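Local coordinates for chloroplast pentatricopeptide repeat protein 10 (Zea mays, PDB 4M59) that binds specific intergenic elements of chloroplast RNA through a superhelical array of pentatricopeptide repeats and so blocks exonucleases that would degrade the transcript, at residues L35-I39 with T40-K44; R60-K64 with E65-D69; C90-D94 with E95-P99. The protein carries 4 engineered substitutions. All coordinates share one frame; numbering follows the deposited sequence.

Overall arrangement
The three contacts come one after another along the N-terminal part of the chain, each at the start or end of a helix. Contact 1 opens helix 39-47, contact 2 closes helix 52-65, and contact 3 closes helix 86-95. Their centres step regularly: about 11 Å from contact 1 to contact 2, another 11 Å to contact 3, and about 18 Å between the outer two. Contacts 1 and 2 touch through I39 and A67, and contacts 2 and 3 through packing of A68 on P99 and D69 on L98. Together they show how successive helices of this superhelical RNA-binding protein begin, end and pack, with nearest atoms about 12 to 17 Å from the bound RNA.

Contact 1: L35-I39 with T40-K44; sequences LRADI and TSLLK
D38 and the residues just after it meet across the first turn of helix 39-47. T40 lies with its CB 3.9 Å from OD1 of D38, a loose approach beside the carboxylate; its side chain is otherwise engaged by A72 and M75 of helix 70-82 and by D69. S41 carries most of the contact. Its hydroxyl OG donates to D38 OD2 at 3.0 Å and comes from above the carboxylate, about 54° out of that plane. The S41 backbone N adds a longer, weak capping bond to the other oxygen, D38 OD1, at 3.5 Å, so both carboxylate oxygens turn to the same residue. What brings the acid over the helix start is its first torsion, which sets CG opposite the backbone N (chi1 -174°) and next to the carbonyl carbon. L42 follows with the first regular helical bond, its N reaching D38 O at 2.9 Å, while its CD1 rests 4.2 Å from A37 CB and its side chain also touches L58. L43 repeats the pattern one residue on: its N bonds to I39 O at 2.9 Å, and its CG lies 4.4 Å from I39 CG2 before the side chain packs on L58 and L59 of helix 52-65 and V76 of helix 70-82. K44 N closes the turn on T40 O at 3.0 Å. A negative carboxylate here would probably interact favourably with the helix dipole. The arrangement is that of an aspartate N-cap, which starts helix 39-47 in the helical N-terminal part of the protein.

Contact 2: R60-K64 with E65-D69; sequences RWAGK and EGAAD
A62 and the residues from E65 to A68 form a local helix-ending contact, a Schellman motif at the C-terminus of helix 52-65, where the chain turns toward helix 70-82. G66 is the C-prime residue, and its positive phi of 86°, a backbone conformation readily reached by glycine, carries the chain out of the helix. The defining bonds are A67 N to A62 O, 2.8 Å long and almost perfectly straight, and a weak one from G66 N to G63 O. A62 O also accepts from E65 N at 2.8 Å, the two donors reaching it from opposite faces of the carbonyl plane, so this one oxygen gathers much of the helix end. On another side E65, whose OE2 makes a salt bridge with R31, lies over one face of the W61 indole, although the detail there is doubtful because the two side chains are modelled too close together. Beneath the turn the last helical turn is joined to the exit loop by apolar packing, A62 CB lying 4.2 Å from A67 CB and 4.1 Å from A68 CB.

Contact 3: C90-D94 with E95-P99; sequences CALLD and ETPLP
A91 and L92 offer their carbonyl oxygens to E95 and T96 at the C-terminal end of helix 86-95, a helix terminus within the segment predicted to be PPR repeat 1. The better bond runs from E95 N to A91 O at 2.8 Å, with the donor nearly in line with the C=O bond. A91 O also takes a weak bond from D94 N, so two backbone donors share it. One step further, T96 N reaches L92 O at 3.0 Å, but the angle at the hydrogen is only 133° and the bond is weak. T96 is the first residue to leave the helical region, with a positive phi of 78°, and the next residue, P97, has no N-H to continue the ladder; L92 O is instead approached by P97 CD at 3.6 Å. The charged side chains find their partners beyond the turn. D94 OD2 forms a salt bridge with R121, and its other oxygen, OD1, is likewise hydrogen-bonded outside the turn. E95 OE1 pairs with R60 NE of helix 52-65, although the poor order of the glutamate makes the detail of that salt bridge doubtful. Further along the exit loop, P99 O accepts a hydrogen bond from S102 OG. Apolar packing holds the inner side: L92 touches L56 of helix 52-65 and both L73 and V77 of helix 70-82, and P97 joins it on L73. With CG opposite the carbonyl carbon (chi1 -62°), the L92 side chain crosses the proline ring at about a right angle, its CD2 4.0 Å from P97 CG.

Contact 1: L35-I39 with T40-K44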
loop_
_atom_site.group_PDB
_atom_site.type_symbol
_atom_site.label_atom_id
_atom_site.label_comp_id
_atom_site.label_asym_id
_atom_site.label_seq_id
_atom_site.Cartn_x
_atom_site.Cartn_y
_atom_site.Cartn_z
ATOM N N LEU A 35 -14.449 -47.373 22.012
ATOM C CA LEU A 35 -13.412 -48.376 21.913
ATOM C C LEU A 35 -13.795 -49.586 21.065
ATOM O O LEU A 35 -12.948 -50.298 20.579
ATOM C CB LEU A 35 -12.953 -48.812 23.291
ATOM C CG LEU A 35 -12.416 -47.710 24.184
ATOM C CD1 LEU A 35 -12.353 -48.233 25.552
ATOM C CD2 LEU A 35 -11.065 -47.309 23.766
ATOM N N ARG A 36 -15.095 -49.812 20.929
ATOM C CA ARG A 36 -15.587 -50.940 20.154
ATOM C C ARG A 36 -15.951 -50.486 18.748
ATOM O O ARG A 36 -16.280 -51.298 17.888
ATOM C CB ARG A 36 -16.799 -51.577 20.833
ATOM C CG ARG A 36 -16.443 -52.646 21.853
ATOM C CD ARG A 36 -17.513 -52.760 22.928
ATOM N NE ARG A 36 -18.838 -52.957 22.352
ATOM C CZ ARG A 36 -19.925 -52.291 22.730
ATOM N NH1 ARG A 36 -21.089 -52.537 22.150
ATOM N NH2 ARG A 36 -19.842 -51.379 23.690
ATOM N N ALA A 37 -15.897 -49.177 18.525
ATOM C CA ALA A 37 -16.228 -48.614 17.226
ATOM C C ALA A 37 -14.995 -48.551 16.336
ATOM O O ALA A 37 -13.886 -48.319 16.814
ATOM C CB ALA A 37 -16.835 -47.229 17.392
ATOM N N ASP A 38 -15.193 -48.758 15.038
ATOM C CA ASP A 38 -14.094 -48.669 14.084
ATOM C C ASP A 38 -13.581 -47.240 14.035
ATOM O O ASP A 38 -14.077 -46.422 13.261
ATOM C CB ASP A 38 -14.543 -49.116 12.694
ATOM C CG ASP A 38 -13.397 -49.183 11.707
ATOM O OD1 ASP A 38 -12.246 -48.927 12.116
ATOM O OD2 ASP A 38 -13.642 -49.499 10.525
ATOM N N ILE A 39 -12.588 -46.944 14.865
ATOM C CA ILE A 39 -12.016 -45.603 14.940
ATOM C C ILE A 39 -11.786 -45.017 13.556
ATOM O O ILE A 39 -12.377 -43.997 13.200
ATOM C CB ILE A 39 -10.693 -45.603 15.725
ATOM C CG1 ILE A 39 -10.911 -46.161 17.130
ATOM C CG2 ILE A 39 -10.116 -44.196 15.793
ATOM C CD1 ILE A 39 -11.964 -45.421 17.926
ATOM N N THR A 40 -10.930 -45.661 12.770
ATOM C CA THR A 40 -10.656 -45.207 11.416
ATOM C C THR A 40 -11.967 -44.947 10.679
ATOM O O THR A 40 -12.050 -44.052 9.837
ATOM C CB THR A 40 -9.827 -46.237 10.628
ATOM O OG1 THR A 40 -8.719 -46.668 11.427
ATOM C CG2 THR A 40 -9.302 -45.621 9.339
ATOM N N SER A 41 -12.987 -45.730 11.007
ATOM C CA SER A 41 -14.307 -45.563 10.410
ATOM C C SER A 41 -14.905 -44.219 10.813
ATOM O O SER A 41 -15.408 -43.476 9.975
ATOM C CB SER A 41 -15.236 -46.700 10.834
ATOM O OG SER A 41 -15.709 -47.418 9.711
ATOM N N LEU A 42 -14.842 -43.917 12.106
ATOM C CA LEU A 42 -15.342 -42.647 12.617
ATOM C C LEU A 42 -14.612 -41.490 11.955
ATOM O O LEU A 42 -15.212 -40.468 11.629
ATOM C CB LEU A 42 -15.170 -42.579 14.134
ATOM C CG LEU A 42 -16.010 -43.546 14.963
ATOM C CD1 LEU A 42 -15.899 -43.214 16.445
ATOM C CD2 LEU A 42 -17.460 -43.513 14.512
ATOM N N LEU A 43 -13.307 -41.663 11.766
ATOM C CA LEU A 43 -12.480 -40.639 11.142
ATOM C C LEU A 43 -12.953 -40.336 9.724
ATOM O O LEU A 43 -13.109 -39.175 9.347
ATOM C CB LEU A 43 -11.015 -41.071 11.129
ATOM C CG LEU A 43 -10.383 -41.354 12.495
ATOM C CD1 LEU A 43 -8.873 -41.189 12.423
ATOM C CD2 LEU A 43 -10.975 -40.445 13.560
ATOM N N LYS A 44 -13.158 -41.397 8.952
ATOM C CA LYS A 44 -13.607 -41.275 7.573
ATOM C C LYS A 44 -14.952 -40.570 7.514
ATOM O O LYS A 44 -15.215 -39.799 6.590
ATOM C CB LYS A 44 -13.706 -42.651 6.917
ATOM C CG LYS A 44 -14.068 -42.614 5.440
ATOM C CD LYS A 44 -13.318 -43.682 4.658
ATOM C CE LYS A 44 -13.961 -43.929 3.307
ATOM N NZ LYS A 44 -13.019 -44.573 2.352
#

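Contact 2: R60-K64 with E65-D69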
loop_
_atom_site.group_PDB
_atom_site.type_symbol
_atom_site.label_atom_id
_atom_site.label_comp_id
_atom_site.label_asym_id
_atom_site.label_seq_id
_atom_site.Cartn_x
_atom_site.Cartn_y
_atom_site.Cartn_z
ATOM N N ARG A 60 -6.265 -38.007 18.870
ATOM C CA ARG A 60 -5.473 -37.701 20.052
ATOM C C ARG A 60 -6.088 -38.368 21.269
ATOM O O ARG A 60 -5.379 -38.811 22.171
ATOM C CB ARG A 60 -5.388 -36.190 20.266
ATOM C CG ARG A 60 -5.125 -35.398 18.996
ATOM C CD ARG A 60 -4.263 -34.177 19.275
ATOM N NE ARG A 60 -2.842 -34.500 19.262
ATOM C CZ ARG A 60 -1.958 -33.944 18.441
ATOM N NH1 ARG A 60 -2.349 -33.032 17.562
ATOM N NH2 ARG A 60 -0.682 -34.300 18.499
ATOM N N TRP A 61 -7.414 -38.442 21.291
ATOM C CA TRP A 61 -8.100 -39.101 22.385
ATOM C C TRP A 61 -7.805 -40.567 22.335
ATOM O O TRP A 61 -7.212 -41.117 23.249
ATOM C CB TRP A 61 -9.602 -38.915 22.300
ATOM C CG TRP A 61 -10.313 -39.569 23.433
ATOM C CD1 TRP A 61 -10.447 -39.083 24.690
ATOM C CD2 TRP A 61 -10.970 -40.834 23.421
ATOM N NE1 TRP A 61 -11.150 -39.961 25.466
ATOM C CE2 TRP A 61 -11.484 -41.048 24.707
ATOM C CE3 TRP A 61 -11.175 -41.808 22.451
ATOM C CZ2 TRP A 61 -12.191 -42.187 25.041
ATOM C CZ3 TRP A 61 -11.865 -42.935 22.788
ATOM C CH2 TRP A 61 -12.372 -43.119 24.068
ATOM N N ALA A 62 -8.227 -41.190 21.246
ATOM C CA ALA A 62 -8.039 -42.613 21.038
ATOM C C ALA A 62 -6.590 -42.989 21.233
ATOM O O ALA A 62 -6.272 -43.971 21.885
ATOM C CB ALA A 62 -8.500 -42.997 19.662
ATOM N N GLY A 63 -5.710 -42.179 20.677
ATOM C CA GLY A 63 -4.296 -42.394 20.838
ATOM C C GLY A 63 -3.921 -42.473 22.293
ATOM O O GLY A 63 -3.137 -43.316 22.688
ATOM N N LYS A 64 -4.495 -41.594 23.096
ATOM C CA LYS A 64 -4.186 -41.591 24.507
ATOM C C LYS A 64 -4.776 -42.801 25.214
ATOM O O LYS A 64 -4.361 -43.148 26.310
ATOM C CB LYS A 64 -4.673 -40.304 25.160
ATOM C CG LYS A 64 -3.794 -39.112 24.883
ATOM C CD LYS A 64 -4.299 -37.877 25.580
ATOM C CE LYS A 64 -4.310 -38.060 27.082
ATOM N NZ LYS A 64 -4.666 -36.795 27.801
ATOM N N GLU A 65 -5.767 -43.421 24.582
ATOM C CA GLU A 65 -6.404 -44.607 25.134
ATOM C C GLU A 65 -5.756 -45.851 24.546
ATOM O O GLU A 65 -5.959 -46.962 25.035
ATOM C CB GLU A 65 -7.905 -44.600 24.838
ATOM C CG GLU A 65 -8.777 -44.943 26.030
ATOM C CD GLU A 65 -9.156 -43.722 26.845
ATOM O OE1 GLU A 65 -9.945 -42.892 26.341
ATOM O OE2 GLU A 65 -8.669 -43.594 27.988
ATOM N N GLY A 66 -4.975 -45.651 23.493
ATOM C CA GLY A 66 -4.268 -46.732 22.851
ATOM C C GLY A 66 -5.099 -47.429 21.806
ATOM O O GLY A 66 -4.857 -48.579 21.479
ATOM N N ALA A 67 -6.072 -46.719 21.265
ATOM C CA ALA A 67 -7.046 -47.316 20.376
ATOM C C ALA A 67 -6.875 -46.896 18.928
ATOM O O ALA A 67 -7.642 -47.296 18.058
ATOM C CB ALA A 67 -8.419 -46.979 20.844
ATOM N N ALA A 68 -5.854 -46.095 18.677
ATOM C CA ALA A 68 -5.577 -45.613 17.348
ATOM C C ALA A 68 -4.436 -46.397 16.741
ATOM O O ALA A 68 -3.368 -46.480 17.311
ATOM C CB ALA A 68 -5.230 -44.159 17.405
ATOM N N ASP A 69 -4.675 -46.981 15.583
ATOM C CA ASP A 69 -3.594 -47.599 14.848
ATOM C C ASP A 69 -3.124 -46.698 13.724
ATOM O O ASP A 69 -3.732 -45.678 13.428
ATOM C CB ASP A 69 -3.967 -48.992 14.328
ATOM C CG ASP A 69 -5.201 -48.990 13.446
ATOM O OD1 ASP A 69 -6.000 -48.044 13.529
ATOM O OD2 ASP A 69 -5.383 -49.952 12.671
#

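Contact 3: C90-D94 with E95-P99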
loop_
_atom_site.group_PDB
_atom_site.type_symbol
_atom_site.label_atom_id
_atom_site.label_comp_id
_atom_site.label_asym_id
_atom_site.label_seq_id
_atom_site.Cartn_x
_atom_site.Cartn_y
_atom_site.Cartn_z
ATOM N N CYS A 90 2.581 -31.522 11.792
ATOM C CA CYS A 90 3.853 -31.429 12.479
ATOM C C CYS A 90 3.620 -31.614 13.949
ATOM O O CYS A 90 4.541 -31.818 14.707
ATOM C CB CYS A 90 4.518 -30.085 12.221
ATOM S SG CYS A 90 5.020 -29.802 10.546
ATOM N N ALA A 91 2.365 -31.536 14.347
ATOM C CA ALA A 91 1.995 -31.727 15.724
ATOM C C ALA A 91 1.964 -33.194 16.044
ATOM O O ALA A 91 2.525 -33.630 17.033
ATOM C CB ALA A 91 0.661 -31.136 15.964
ATOM N N LEU A 92 1.285 -33.944 15.190
ATOM C CA LEU A 92 1.168 -35.384 15.306
ATOM C C LEU A 92 2.523 -36.020 15.300
ATOM O O LEU A 92 2.754 -37.029 15.942
ATOM C CB LEU A 92 0.397 -35.911 14.125
ATOM C CG LEU A 92 -1.015 -35.375 14.058
ATOM C CD1 LEU A 92 -1.663 -35.780 12.774
ATOM C CD2 LEU A 92 -1.788 -35.929 15.210
ATOM N N LEU A 93 3.421 -35.424 14.547
ATOM C CA LEU A 93 4.775 -35.886 14.501
ATOM C C LEU A 93 5.421 -35.670 15.849
ATOM O O LEU A 93 6.288 -36.423 16.263
ATOM C CB LEU A 93 5.516 -35.095 13.448
ATOM C CG LEU A 93 7.011 -35.301 13.404
ATOM C CD1 LEU A 93 7.312 -36.398 12.457
ATOM C CD2 LEU A 93 7.648 -34.045 12.971
ATOM N N ASP A 94 5.036 -34.586 16.515
ATOM C CA ASP A 94 5.716 -34.161 17.733
ATOM C C ASP A 94 5.152 -34.785 19.006
ATOM O O ASP A 94 5.885 -35.004 19.969
ATOM C CB ASP A 94 5.716 -32.635 17.838
ATOM C CG ASP A 94 6.608 -31.982 16.804
ATOM O OD1 ASP A 94 7.646 -32.579 16.453
ATOM O OD2 ASP A 94 6.274 -30.873 16.342
ATOM N N GLU A 95 3.858 -35.068 19.010
ATOM C CA GLU A 95 3.223 -35.679 20.174
ATOM C C GLU A 95 3.196 -37.204 20.053
ATOM O O GLU A 95 3.543 -37.915 20.994
ATOM C CB GLU A 95 1.825 -35.088 20.410
ATOM C CG GLU A 95 0.659 -35.914 19.888
ATOM C CD GLU A 95 -0.410 -36.135 20.945
ATOM O OE1 GLU A 95 -1.476 -35.486 20.864
ATOM O OE2 GLU A 95 -0.184 -36.954 21.859
ATOM N N THR A 96 2.786 -37.692 18.888
ATOM C CA THR A 96 2.756 -39.124 18.625
ATOM C C THR A 96 1.546 -39.794 19.265
ATOM O O THR A 96 1.557 -40.086 20.467
ATOM C CB THR A 96 4.031 -39.819 19.134
ATOM O OG1 THR A 96 5.137 -38.910 19.047
ATOM C CG2 THR A 96 4.331 -41.056 18.303
ATOM N N PRO A 97 0.515 -40.036 18.464
ATOM C CA PRO A 97 -0.695 -40.703 18.954
ATOM C C PRO A 97 -0.686 -42.187 18.606
ATOM O O PRO A 97 -1.736 -42.829 18.617
ATOM C CB PRO A 97 -1.813 -39.992 18.189
ATOM C CG PRO A 97 -1.169 -39.536 16.926
ATOM C CD PRO A 97 0.245 -39.182 17.293
ATOM N N LEU A 98 0.492 -42.720 18.301
ATOM C CA LEU A 98 0.623 -44.123 17.939
ATOM C C LEU A 98 1.344 -44.920 19.017
ATOM O O LEU A 98 2.203 -44.381 19.724
ATOM C CB LEU A 98 1.366 -44.264 16.610
ATOM C CG LEU A 98 0.653 -43.755 15.357
ATOM C CD1 LEU A 98 1.630 -43.635 14.201
ATOM C CD2 LEU A 98 -0.502 -44.673 14.995
ATOM N N PRO A 99 1.018 -46.202 19.142
ATOM C CA PRO A 99 1.701 -47.072 20.111
ATOM C C PRO A 99 3.110 -47.422 19.636
ATOM O O PRO A 99 3.392 -47.277 18.446
ATOM C CB PRO A 99 0.824 -48.323 20.131
ATOM C CG PRO A 99 0.195 -48.354 18.779
ATOM C CD PRO A 99 -0.025 -46.920 18.393
#